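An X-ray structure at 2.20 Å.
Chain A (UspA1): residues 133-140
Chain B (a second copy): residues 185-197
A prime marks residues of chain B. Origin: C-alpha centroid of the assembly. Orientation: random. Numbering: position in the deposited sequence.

Chain A 133-140: EVGGLSLT
Chain B 185-197: LHALATVVAQNKA

A tight β-hairpin of chain A packs against a continuous helix, Leu185′ to Ala197′; the N-to-C directions of strand 137-139 and the helix differ by 130°, nearer antiparallel than parallel, and their axes come within 9.4 Å. No hydrogen bond crosses; the contact, largely apolar, buries 380 Å² over both sides, with Val134 and Leu137 giving 80 Å² each.

Glu133 points away, its OE1 accepting a very short 2.4 Å bond from Ser138 OG across the hairpin. Val134 (phi/psi -121/107, chi1 t) points toward the helix near Thr190′. Its CG1 lies 3.8 Å from Ala189′ CB and 3.8 Å from Thr190′ CG2, and sits over the face of the His186′ ring (chi1 t, chi2 93°), 4.1 Å from the centroid. Thr190′ (chi1 p) returns its OG1 to Ala187′ O at 2.7 Å.

A type I′ turn follows, closed by Val134 N to Leu137 O (2.7 Å) and Leu137 N to Val134 O (2.8 Å). Gly135 (35/56) and Gly136 (91/-12) suit its positive phi values; at Gly136 a CB would jam against the preceding carbonyl.

Leu137 (-98/125, chi1 t, chi2 p) faces Ala193′, whose small side chain permits a 5.6 Å CA-CA approach, with Leu137 CB 3.8 Å from Ala193′ CB. Leu137 CD2 reaches Val192′ CG1 at 4.1 Å; Leu137 CD1 meets Lys196′ CD, on an extended aliphatic chain, at 3.9 Å. Ser138 is out of reach of the helix; Leu139 (m, t) brings CD1 within 4.4 Å of Ala189′ CB.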

ATOM      1  N   GLU A 133      14.102 -17.850 -14.483  1.00 56.01           N
ATOM      2  CA  GLU A 133      15.312 -18.185 -15.219  1.00 58.65           C
ATOM      3  C   GLU A 133      15.846 -16.904 -15.851  1.00 57.80           C
ATOM      4  O   GLU A 133      15.127 -16.195 -16.523  1.00 57.28           O
ATOM      5  CB  GLU A 133      15.075 -19.297 -16.251  1.00 61.15           C
ATOM      6  CG  GLU A 133      14.215 -20.491 -15.748  1.00 67.02           C
ATOM      7  CD  GLU A 133      14.933 -21.464 -14.786  1.00 70.70           C
ATOM      8  OE1 GLU A 133      15.994 -21.986 -15.162  1.00 73.17           O
ATOM      9  OE2 GLU A 133      14.430 -21.735 -13.655  1.00 71.93           O
ATOM     10  N   VAL A 134      17.098 -16.577 -15.567  1.00 58.06           N
ATOM     11  CA  VAL A 134      17.704 -15.341 -16.041  1.00 58.43           C
ATOM     12  C   VAL A 134      18.912 -15.716 -16.864  1.00 61.70           C
ATOM     13  O   VAL A 134      19.923 -16.157 -16.321  1.00 62.38           O
ATOM     14  CB  VAL A 134      18.185 -14.485 -14.890  1.00 56.66           C
ATOM     15  CG1 VAL A 134      18.804 -13.165 -15.436  1.00 56.62           C
ATOM     16  CG2 VAL A 134      17.060 -14.248 -13.878  1.00 52.51           C
ATOM     17  N   GLY A 135      18.814 -15.574 -18.181  1.00 65.18           N
ATOM     18  CA  GLY A 135      19.919 -15.937 -19.059  1.00 68.17           C
ATOM     19  C   GLY A 135      20.769 -17.146 -18.652  1.00 69.26           C
ATOM     20  O   GLY A 135      22.031 -17.047 -18.524  1.00 70.50           O
ATOM     21  N   GLY A 136      20.111 -18.300 -18.471  1.00 68.54           N
ATOM     22  CA  GLY A 136      20.851 -19.531 -18.174  1.00 67.21           C
ATOM     23  C   GLY A 136      21.061 -19.806 -16.694  1.00 64.26           C
ATOM     24  O   GLY A 136      21.465 -20.919 -16.329  1.00 64.52           O
ATOM     25  N   LEU A 137      20.776 -18.808 -15.847  1.00 61.07           N
ATOM     26  CA  LEU A 137      20.799 -18.956 -14.379  1.00 58.29           C
ATOM     27  C   LEU A 137      19.374 -19.209 -13.812  1.00 56.95           C
ATOM     28  O   LEU A 137      18.457 -18.444 -14.088  1.00 55.58           O
ATOM     29  CB  LEU A 137      21.385 -17.702 -13.722  1.00 57.51           C
ATOM     30  CG  LEU A 137      21.526 -17.715 -12.196  1.00 56.30           C
ATOM     31  CD1 LEU A 137      22.549 -18.788 -11.698  1.00 58.37           C
ATOM     32  CD2 LEU A 137      21.943 -16.330 -11.754  1.00 57.30           C
ATOM     33  N   SER A 138      19.200 -20.290 -13.050  1.00 55.92           N
ATOM     34  CA  SER A 138      17.948 -20.568 -12.367  1.00 55.70           C
ATOM     35  C   SER A 138      17.890 -19.953 -10.964  1.00 54.01           C
ATOM     36  O   SER A 138      18.804 -20.163 -10.164  1.00 54.82           O
ATOM     37  CB  SER A 138      17.786 -22.076 -12.213  1.00 56.99           C
ATOM     38  OG  SER A 138      17.507 -22.674 -13.471  1.00 60.31           O
ATOM     39  N   LEU A 139      16.837 -19.196 -10.669  1.00 52.60           N
ATOM     40  CA  LEU A 139      16.552 -18.772  -9.288  1.00 52.29           C
ATOM     41  C   LEU A 139      15.354 -19.532  -8.746  1.00 51.97           C
ATOM     42  O   LEU A 139      14.328 -19.596  -9.393  1.00 53.40           O
ATOM     43  CB  LEU A 139      16.328 -17.272  -9.186  1.00 51.07           C
ATOM     44  CG  LEU A 139      17.456 -16.408  -9.740  1.00 51.43           C
ATOM     45  CD1 LEU A 139      17.043 -14.897  -9.648  1.00 50.25           C
ATOM     46  CD2 LEU A 139      18.728 -16.685  -9.001  1.00 49.85           C
ATOM     47  N   THR A 140      15.483 -20.118  -7.566  1.00 51.69           N
ATOM     48  CA  THR A 140      14.528 -21.151  -7.120  1.00 52.36           C
ATOM     49  C   THR A 140      14.073 -20.863  -5.680  1.00 51.11           C
ATOM     50  O   THR A 140      14.707 -20.075  -4.978  1.00 48.60           O
ATOM     51  CB  THR A 140      15.199 -22.519  -7.193  1.00 53.51           C
ATOM     52  OG1 THR A 140      14.211 -23.530  -7.235  1.00 58.67           O
ATOM     53  CG2 THR A 140      16.085 -22.776  -5.962  1.00 55.31           C
TER
ATOM     54  N   LEU B 185      15.830  -6.502  -9.898  1.00 42.35           N
ATOM     55  CA  LEU B 185      16.467  -7.744  -9.517  1.00 41.69           C
ATOM     56  C   LEU B 185      16.937  -8.510 -10.742  1.00 42.41           C
ATOM     57  O   LEU B 185      18.019  -9.084 -10.730  1.00 42.71           O
ATOM     58  CB  LEU B 185      15.543  -8.604  -8.670  1.00 41.57           C
ATOM     59  CG  LEU B 185      16.169  -9.869  -8.005  1.00 40.72           C
ATOM     60  CD1 LEU B 185      16.996  -9.395  -6.820  1.00 39.44           C
ATOM     61  CD2 LEU B 185      15.127 -10.810  -7.501  1.00 39.54           C
ATOM     62  N   HIS B 186      16.126  -8.513 -11.792  1.00 43.49           N
ATOM     63  CA  HIS B 186      16.528  -9.117 -13.091  1.00 44.78           C
ATOM     64  C   HIS B 186      17.824  -8.519 -13.599  1.00 44.00           C
ATOM     65  O   HIS B 186      18.731  -9.264 -13.977  1.00 45.66           O
ATOM     66  CB  HIS B 186      15.461  -8.940 -14.177  1.00 44.92           C
ATOM     67  CG  HIS B 186      15.796  -9.643 -15.459  1.00 47.11           C
ATOM     68  ND1 HIS B 186      15.364 -10.927 -15.742  1.00 48.02           N
ATOM     69  CD2 HIS B 186      16.524  -9.246 -16.529  1.00 47.45           C
ATOM     70  CE1 HIS B 186      15.816 -11.286 -16.933  1.00 49.78           C
ATOM     71  NE2 HIS B 186      16.538 -10.293 -17.421  1.00 47.94           N
ATOM     72  N   ALA B 187      17.910  -7.186 -13.607  1.00 43.00           N
ATOM     73  CA  ALA B 187      19.121  -6.536 -14.096  1.00 42.03           C
ATOM     74  C   ALA B 187      20.351  -6.975 -13.306  1.00 41.33           C
ATOM     75  O   ALA B 187      21.332  -7.366 -13.895  1.00 41.05           O
ATOM     76  CB  ALA B 187      18.987  -4.954 -14.173  1.00 40.69           C
ATOM     77  N   LEU B 188      20.281  -6.984 -11.976  1.00 41.23           N
ATOM     78  CA  LEU B 188      21.408  -7.467 -11.196  1.00 41.03           C
ATOM     79  C   LEU B 188      21.699  -8.980 -11.466  1.00 41.96           C
ATOM     80  O   LEU B 188      22.870  -9.415 -11.518  1.00 42.01           O
ATOM     81  CB  LEU B 188      21.180  -7.221  -9.692  1.00 41.02           C
ATOM     82  CG  LEU B 188      22.323  -7.708  -8.799  1.00 39.35           C
ATOM     83  CD1 LEU B 188      23.653  -7.084  -9.280  1.00 34.81           C
ATOM     84  CD2 LEU B 188      22.084  -7.497  -7.264  1.00 37.10           C
ATOM     85  N   ALA B 189      20.647  -9.770 -11.637  1.00 41.02           N
ATOM     86  CA  ALA B 189      20.808 -11.182 -11.888  1.00 41.66           C
ATOM     87  C   ALA B 189      21.527 -11.479 -13.202  1.00 42.34           C
ATOM     88  O   ALA B 189      22.175 -12.529 -13.301  1.00 42.25           O
ATOM     89  CB  ALA B 189      19.450 -11.892 -11.867  1.00 41.89           C
ATOM     90  N   THR B 190      21.396 -10.590 -14.205  1.00 42.80           N
ATOM     91  CA  THR B 190      22.015 -10.831 -15.513  1.00 44.22           C
ATOM     92  C   THR B 190      23.536 -10.777 -15.355  1.00 43.77           C
ATOM     93  O   THR B 190      24.268 -11.561 -15.970  1.00 45.14           O
ATOM     94  CB  THR B 190      21.585  -9.831 -16.663  1.00 45.52           C
ATOM     95  OG1 THR B 190      21.963  -8.476 -16.305  1.00 48.99           O
ATOM     96  CG2 THR B 190      20.084  -9.903 -16.969  1.00 45.58           C
ATOM     97  N   VAL B 191      23.993  -9.847 -14.534  1.00 42.45           N
ATOM     98  CA  VAL B 191      25.394  -9.698 -14.208  1.00 41.52           C
ATOM     99  C   VAL B 191      25.881 -10.876 -13.416  1.00 41.79           C
ATOM    100  O   VAL B 191      26.940 -11.389 -13.708  1.00 42.24           O
ATOM    101  CB  VAL B 191      25.643  -8.436 -13.385  1.00 40.84           C
ATOM    102  CG1 VAL B 191      27.108  -8.310 -13.098  1.00 42.67           C
ATOM    103  CG2 VAL B 191      25.158  -7.216 -14.163  1.00 39.11           C
ATOM    104  N   VAL B 192      25.106 -11.334 -12.425  1.00 41.63           N
ATOM    105  CA  VAL B 192      25.487 -12.534 -11.630  1.00 40.56           C
ATOM    106  C   VAL B 192      25.653 -13.760 -12.516  1.00 41.88           C
ATOM    107  O   VAL B 192      26.636 -14.502 -12.409  1.00 42.45           O
ATOM    108  CB  VAL B 192      24.472 -12.826 -10.497  1.00 40.14           C
ATOM    109  CG1 VAL B 192      24.750 -14.188  -9.755  1.00 38.52           C
ATOM    110  CG2 VAL B 192      24.466 -11.674  -9.533  1.00 36.74           C
ATOM    111  N   ALA B 193      24.669 -13.991 -13.382  1.00 43.54           N
ATOM    112  CA  ALA B 193      24.744 -15.028 -14.438  1.00 43.61           C
ATOM    113  C   ALA B 193      26.009 -14.902 -15.339  1.00 44.45           C
ATOM    114  O   ALA B 193      26.645 -15.908 -15.758  1.00 44.17           O
ATOM    115  CB  ALA B 193      23.503 -14.930 -15.271  1.00 43.07           C
ATOM    116  N   GLN B 194      26.380 -13.648 -15.628  1.00 44.00           N
ATOM    117  CA  GLN B 194      27.537 -13.409 -16.452  1.00 44.45           C
ATOM    118  C   GLN B 194      28.793 -13.722 -15.636  1.00 44.18           C
ATOM    119  O   GLN B 194      29.707 -14.360 -16.153  1.00 45.13           O
ATOM    120  CB  GLN B 194      27.550 -11.970 -17.002  1.00 45.10           C
ATOM    121  CG  GLN B 194      28.694 -11.657 -17.993  1.00 48.39           C
ATOM    122  CD  GLN B 194      28.589 -12.544 -19.260  1.00 52.68           C
ATOM    123  OE1 GLN B 194      27.590 -12.442 -20.013  1.00 54.82           O
ATOM    124  NE2 GLN B 194      29.608 -13.418 -19.493  1.00 47.74           N
ATOM    125  N   ASN B 195      28.857 -13.292 -14.377  1.00 42.39           N
ATOM    126  CA  ASN B 195      29.951 -13.697 -13.509  1.00 42.15           C
ATOM    127  C   ASN B 195      30.120 -15.201 -13.396  1.00 43.36           C
ATOM    128  O   ASN B 195      31.240 -15.706 -13.330  1.00 43.65           O
ATOM    129  CB  ASN B 195      29.782 -13.122 -12.114  1.00 41.10           C
ATOM    130  CG  ASN B 195      30.145 -11.656 -12.069  1.00 40.02           C
ATOM    131  OD1 ASN B 195      30.693 -11.153 -13.038  1.00 39.09           O
ATOM    132  ND2 ASN B 195      29.832 -10.962 -10.961  1.00 38.87           N
ATOM    133  N   LYS B 196      29.003 -15.920 -13.321  1.00 43.48           N
ATOM    134  CA  LYS B 196      29.086 -17.330 -13.136  1.00 45.09           C
ATOM    135  C   LYS B 196      29.684 -18.012 -14.388  1.00 46.57           C
ATOM    136  O   LYS B 196      30.459 -18.959 -14.242  1.00 47.83           O
ATOM    137  CB  LYS B 196      27.706 -17.883 -12.835  1.00 45.94           C
ATOM    138  CG  LYS B 196      27.650 -19.363 -12.689  1.00 48.03           C
ATOM    139  CD  LYS B 196      26.284 -19.734 -12.163  1.00 52.46           C
ATOM    140  CE  LYS B 196      26.000 -21.207 -12.396  1.00 57.66           C
ATOM    141  NZ  LYS B 196      26.684 -21.945 -11.308  1.00 58.21           N
ATOM    142  N   ALA B 197      29.324 -17.533 -15.586  1.00 45.15           N
ATOM    143  CA  ALA B 197      29.859 -18.059 -16.842  1.00 45.82           C
ATOM    144  C   ALA B 197      31.340 -17.730 -16.990  1.00 45.65           C
ATOM    145  O   ALA B 197      32.129 -18.586 -17.432  1.00 46.38           O
ATOM    146  CB  ALA B 197      29.092 -17.478 -18.024  1.00 46.00           C
TER